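Local coordinates for flagellar protein FliT (PDB 3H3M) that probably acts as a cytoplasmic chaperone in flagellar export and assembly, and is built almost wholly of helices, at residues A[25-30]-A[54-59]; A[29-34]-A[85-90]. One frame throughout, in Å; residues are numbered along the deposited sequence.

How the contacts relate
From the N terminus, helix 20-39 runs first and supplies one side of both contacts. Contact 1 closes the shorter loop: the chain turns back into helix 43-63, and residues 54-59 lie antiparallel against 25-30. Contact 2 closes a longer loop, in which helix 72-105 returns and sets 85-90 nearly parallel to 29-34. The two loops overlap, starting from neighbouring turns of helix 20-39 that share Asn29 and Leu30, contact 1 ending on helix 43-63 and contact 2 on helix 72-105. Their centres lie about 11 Å apart. Together they pack helix 20-39 against both other helices of a three-helix bundle, through apolar side chains in contact 1 and hydrogen bonds in contact 2.

Contact 1 (A[25-30]-A[54-59]); sequences QDIANL and VCLVER
Leu56 reaches from helix 43-63 onto the backbone and side chains of one turn of helix 20-39, overlapping Asp26, Ile27 and Leu30 at once. Its CD2 methyl rests 3.6 Å from the carbonyl O of Asp26, an oxygen that already accepts the helical hydrogen bond from Leu30 N. Leu56 CD2 also lies alongside the CB of Asp26 and meets Leu30 CD2 at 4.0 Å, the two leucines set at a slant. Ile27 and Leu56 run antiparallel alongside each other, so that CG1 of Ile27 comes 3.7 Å from CB of Leu56. With CG1 anti to the carbonyl carbon (chi1 -67°) and the chain extended beyond it (chi2 166°), Ile27 carries its CD1 on to CG2 of Val57, 4.2 Å away, the two side chains nearly perpendicular. The short helical segments run antiparallel at 162° with their axes 10.0 Å apart, a spacing filled by these branched side chains. Tyr53 adds to the seam from helix 43-63, touching both Ile27 and Leu30, while Ile27 also touches Ile84 of helix 72-105 and so links the three helices. The side-chain pairing is apolar, with Asp26 offering its CB and carbonyl at the margin; this implies that shape and burial of hydrocarbon, rather than directed polar bonds, hold these two turns together.

Contact 2 (A[29-34]-A[85-90]); sequences NLTSRM and LENDAA
Within the helical bundle, helices 20-39 and 72-105 pack almost parallel here, their short segments inclined by 19° with axes 8.9 Å apart, and a buried asparagine bridges them. Asn87 points toward helix 20-39, and its ND2 donates to two hydroxyls on successive residues. Asn87 ND2 to Thr31 OG1 is 3.2 Å, nearly straight at 170° and in the amide plane; Asn87 ND2 to Ser32 OG is 3.0 Å but more bent, at 131°, and tilted from the plane. Thr31 holds OG1 between its backbone N and carbonyl carbon, where it bonds chiefly to Ile27 O, with Ala28 O also in hydrogen-bonding range; Ala28 O likewise engages Ser32 OG. The CB atoms of Thr31 and Asn87 pack 3.8 Å apart beside the bonds. On the other flank, Asp88 OD1 lies 3.4 Å from the CE methyl of selenomethionine Met34, whose chain bends at its last torsion, and near the CG2 methyl of Thr31. Two bonds on one amide nitrogen, backed by carbonyl-bound hydroxyls, should fix the rotation of Asn87, whereas the nearby Asp88 carboxylate of the second subunit may raise the pKa of Asp88, partly offset by a weak, long ion pair with Arg92 of that subunit.

Contact 1 (A[25-30]-A[54-59])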
loop_
_atom_site.group_PDB
_atom_site.type_symbol
_atom_site.label_atom_id
_atom_site.label_comp_id
_atom_site.label_asym_id
_atom_site.label_seq_id
_atom_site.Cartn_x
_atom_site.Cartn_y
_atom_site.Cartn_z
ATOM N N GLN A 25 0.045 -12.844 5.337
ATOM C CA GLN A 25 -1.317 -12.972 5.845
ATOM C C GLN A 25 -1.575 -11.871 6.871
ATOM O O GLN A 25 -2.553 -11.158 6.777
ATOM C CB GLN A 25 -1.521 -14.372 6.440
ATOM C CG GLN A 25 -2.889 -14.590 7.022
ATOM C CD GLN A 25 -3.935 -14.650 5.965
ATOM O OE1 GLN A 25 -3.985 -15.625 5.214
ATOM N NE2 GLN A 25 -4.794 -13.623 5.889
ATOM N N ASP A 26 -0.658 -11.716 7.817
ATOM C CA ASP A 26 -0.786 -10.709 8.864
ATOM C C ASP A 26 -0.879 -9.311 8.336
ATOM O O ASP A 26 -1.576 -8.495 8.935
ATOM C CB ASP A 26 0.372 -10.792 9.872
ATOM C CG ASP A 26 0.373 -12.092 10.656
ATOM O OD1 ASP A 26 -0.716 -12.552 11.066
ATOM O OD2 ASP A 26 1.457 -12.681 10.840
ATOM N N ILE A 27 -0.138 -9.015 7.264
ATOM C CA ILE A 27 -0.181 -7.687 6.613
ATOM C C ILE A 27 -1.501 -7.466 5.876
ATOM O O ILE A 27 -2.068 -6.358 5.910
ATOM C CB ILE A 27 1.012 -7.432 5.607
ATOM C CG1 ILE A 27 2.364 -7.348 6.346
ATOM C CG2 ILE A 27 0.767 -6.121 4.782
ATOM C CD1 ILE A 27 3.596 -7.447 5.456
ATOM N N ALA A 28 -1.980 -8.507 5.212
ATOM C CA ALA A 28 -3.296 -8.486 4.652
ATOM C C ALA A 28 -4.323 -8.255 5.766
ATOM O O ALA A 28 -5.228 -7.443 5.628
ATOM C CB ALA A 28 -3.575 -9.779 3.879
ATOM N N ASN A 29 -4.176 -8.916 6.908
ATOM C CA ASN A 29 -5.210 -8.749 7.946
ATOM C C ASN A 29 -5.176 -7.330 8.476
ATOM O O ASN A 29 -6.225 -6.675 8.626
ATOM C CB ASN A 29 -5.079 -9.802 9.074
ATOM C CG ASN A 29 -5.354 -11.237 8.571
ATOM O OD1 ASN A 29 -6.065 -11.431 7.563
ATOM N ND2 ASN A 29 -4.780 -12.243 9.267
ATOM N N LEU A 30 -3.960 -6.846 8.698
ATOM C CA LEU A 30 -3.749 -5.512 9.192
ATOM C C LEU A 30 -4.273 -4.457 8.225
ATOM O O LEU A 30 -4.937 -3.536 8.638
ATOM C CB LEU A 30 -2.275 -5.284 9.454
ATOM C CG LEU A 30 -2.002 -3.901 10.002
ATOM C CD1 LEU A 30 -2.753 -3.612 11.289
ATOM C CD2 LEU A 30 -0.519 -3.755 10.184
ATOM N N VAL A 54 4.705 -1.403 9.960
ATOM C CA VAL A 54 6.141 -1.220 9.718
ATOM C C VAL A 54 6.961 -2.322 10.379
ATOM O O VAL A 54 8.007 -2.748 9.866
ATOM C CB VAL A 54 6.577 0.177 10.219
ATOM C CG1 VAL A 54 8.102 0.295 10.402
ATOM C CG2 VAL A 54 6.048 1.245 9.249
ATOM N N CYS A 55 6.458 -2.789 11.514
ATOM C CA CYS A 55 7.012 -3.960 12.198
ATOM C C CYS A 55 6.981 -5.189 11.309
ATOM O O CYS A 55 7.940 -5.940 11.229
ATOM C CB CYS A 55 6.181 -4.279 13.453
ATOM S SG CYS A 55 6.983 -3.894 14.986
ATOM N N LEU A 56 5.820 -5.365 10.680
ATOM C CA LEU A 56 5.471 -6.528 9.884
ATOM C C LEU A 56 6.295 -6.536 8.590
ATOM O O LEU A 56 6.732 -7.582 8.133
ATOM C CB LEU A 56 3.946 -6.522 9.613
ATOM C CG LEU A 56 3.009 -7.653 10.130
ATOM C CD1 LEU A 56 3.453 -8.359 11.447
ATOM C CD2 LEU A 56 1.517 -7.193 10.212
ATOM N N VAL A 57 6.532 -5.357 8.034
ATOM C CA VAL A 57 7.341 -5.204 6.834
ATOM C C VAL A 57 8.807 -5.480 7.149
ATOM O O VAL A 57 9.457 -6.162 6.390
ATOM C CB VAL A 57 7.082 -3.817 6.175
ATOM C CG1 VAL A 57 8.162 -3.447 5.146
ATOM C CG2 VAL A 57 5.646 -3.794 5.559
ATOM N N GLU A 58 9.295 -5.007 8.290
ATOM C CA GLU A 58 10.649 -5.324 8.730
ATOM C C GLU A 58 10.817 -6.846 8.838
ATOM O O GLU A 58 11.803 -7.416 8.309
ATOM C CB GLU A 58 11.005 -4.640 10.071
ATOM C CG GLU A 58 11.096 -3.077 10.037
ATOM N N ARG A 59 9.848 -7.508 9.482
ATOM C CA ARG A 59 9.962 -8.953 9.733
ATOM C C ARG A 59 9.933 -9.695 8.418
ATOM O O ARG A 59 10.669 -10.642 8.218
ATOM C CB ARG A 59 8.838 -9.476 10.647
ATOM C CG ARG A 59 9.322 -10.608 11.603
#

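Contact 2 (A[29-34]-A[85-90])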
loop_
_atom_site.group_PDB
_atom_site.type_symbol
_atom_site.label_atom_id
_atom_site.label_comp_id
_atom_site.label_asym_id
_atom_site.label_seq_id
_atom_site.Cartn_x
_atom_site.Cartn_y
_atom_site.Cartn_z
ATOM N N ASN A 29 -4.176 -8.916 6.908
ATOM C CA ASN A 29 -5.210 -8.749 7.946
ATOM C C ASN A 29 -5.176 -7.330 8.476
ATOM O O ASN A 29 -6.225 -6.675 8.626
ATOM C CB ASN A 29 -5.079 -9.802 9.074
ATOM C CG ASN A 29 -5.354 -11.237 8.571
ATOM O OD1 ASN A 29 -6.065 -11.431 7.563
ATOM N ND2 ASN A 29 -4.780 -12.243 9.267
ATOM N N LEU A 30 -3.960 -6.846 8.698
ATOM C CA LEU A 30 -3.749 -5.512 9.192
ATOM C C LEU A 30 -4.273 -4.457 8.225
ATOM O O LEU A 30 -4.937 -3.536 8.638
ATOM C CB LEU A 30 -2.275 -5.284 9.454
ATOM C CG LEU A 30 -2.002 -3.901 10.002
ATOM C CD1 LEU A 30 -2.753 -3.612 11.289
ATOM C CD2 LEU A 30 -0.519 -3.755 10.184
ATOM N N THR A 31 -3.997 -4.627 6.933
ATOM C CA THR A 31 -4.462 -3.675 5.912
ATOM C C THR A 31 -5.987 -3.679 5.792
ATOM O O THR A 31 -6.575 -2.651 5.462
ATOM C CB THR A 31 -3.766 -3.901 4.540
ATOM O OG1 THR A 31 -3.983 -5.247 4.108
ATOM C CG2 THR A 31 -2.288 -3.637 4.652
ATOM N N SER A 32 -6.616 -4.820 6.109
ATOM C CA SER A 32 -8.075 -4.913 6.157
ATOM C C SER A 32 -8.636 -4.141 7.378
ATOM O O SER A 32 -9.675 -3.465 7.289
ATOM C CB SER A 32 -8.537 -6.382 6.166
ATOM O OG SER A 32 -8.283 -7.049 4.919
ATOM N N ARG A 33 -7.954 -4.235 8.515
ATOM C CA ARG A 33 -8.287 -3.378 9.661
ATOM C C ARG A 33 -8.103 -1.912 9.287
ATOM O O ARG A 33 -8.941 -1.066 9.631
ATOM C CB ARG A 33 -7.431 -3.738 10.891
ATOM C CG ARG A 33 -8.050 -4.845 11.763
ATOM C CD ARG A 33 -7.125 -5.287 12.856
ATOM N NE ARG A 33 -6.237 -6.323 12.338
ATOM C CZ ARG A 33 -4.992 -6.595 12.761
ATOM N NH1 ARG A 33 -4.424 -5.903 13.769
ATOM N NH2 ARG A 33 -4.303 -7.587 12.149
HETATM N N MSE A 34 -7.050 -1.579 8.541
HETATM C CA MSE A 34 -6.869 -0.161 8.195
HETATM C C MSE A 34 -8.034 0.304 7.364
HETATM O O MSE A 34 -8.548 1.404 7.570
HETATM C CB MSE A 34 -5.612 0.115 7.414
HETATM C CG MSE A 34 -4.406 -0.264 8.109
HETATM SE SE MSE A 34 -2.897 0.442 7.089
HETATM C CE MSE A 34 -3.101 -0.620 5.417
ATOM N N LEU A 85 -2.435 -4.768 -1.663
ATOM C CA LEU A 85 -2.445 -3.618 -2.549
ATOM C C LEU A 85 -3.869 -3.029 -2.720
ATOM O O LEU A 85 -4.045 -1.814 -2.672
ATOM C CB LEU A 85 -1.834 -3.972 -3.901
ATOM C CG LEU A 85 -0.332 -4.379 -3.956
ATOM C CD1 LEU A 85 0.069 -4.815 -5.406
ATOM C CD2 LEU A 85 0.629 -3.325 -3.375
ATOM N N GLU A 86 -4.877 -3.872 -2.936
ATOM C CA GLU A 86 -6.266 -3.398 -3.053
ATOM C C GLU A 86 -6.715 -2.646 -1.791
ATOM O O GLU A 86 -7.425 -1.628 -1.852
ATOM C CB GLU A 86 -7.233 -4.561 -3.271
ATOM C CG GLU A 86 -7.272 -5.141 -4.654
ATOM C CD GLU A 86 -8.355 -6.235 -4.807
ATOM O OE1 GLU A 86 -8.799 -6.815 -3.782
ATOM O OE2 GLU A 86 -8.748 -6.500 -5.970
ATOM N N ASN A 87 -6.302 -3.152 -0.639
ATOM C CA ASN A 87 -6.605 -2.482 0.625
ATOM C C ASN A 87 -5.939 -1.145 0.769
ATOM O O ASN A 87 -6.557 -0.168 1.215
ATOM C CB ASN A 87 -6.263 -3.383 1.789
ATOM C CG ASN A 87 -7.304 -4.431 2.016
ATOM O OD1 ASN A 87 -8.449 -4.310 1.520
ATOM N ND2 ASN A 87 -6.940 -5.479 2.787
ATOM N N ASP A 88 -4.703 -1.083 0.334
ATOM C CA ASP A 88 -3.925 0.140 0.367
ATOM C C ASP A 88 -4.597 1.163 -0.529
ATOM O O ASP A 88 -4.802 2.315 -0.142
ATOM C CB ASP A 88 -2.492 -0.162 -0.084
ATOM C CG ASP A 88 -1.548 -0.556 1.086
ATOM O OD1 ASP A 88 -2.049 -0.827 2.194
ATOM O OD2 ASP A 88 -0.282 -0.543 0.909
ATOM N N ALA A 89 -4.987 0.736 -1.729
ATOM C CA ALA A 89 -5.662 1.654 -2.682
ATOM C C ALA A 89 -6.995 2.152 -2.122
ATOM O O ALA A 89 -7.342 3.316 -2.256
ATOM C CB ALA A 89 -5.856 0.992 -4.017
ATOM N N ALA A 90 -7.729 1.247 -1.478
ATOM C CA ALA A 90 -9.081 1.537 -1.002
ATOM C C ALA A 90 -9.028 2.581 0.137
ATOM O O ALA A 90 -9.873 3.474 0.182
ATOM C CB ALA A 90 -9.807 0.263 -0.597
#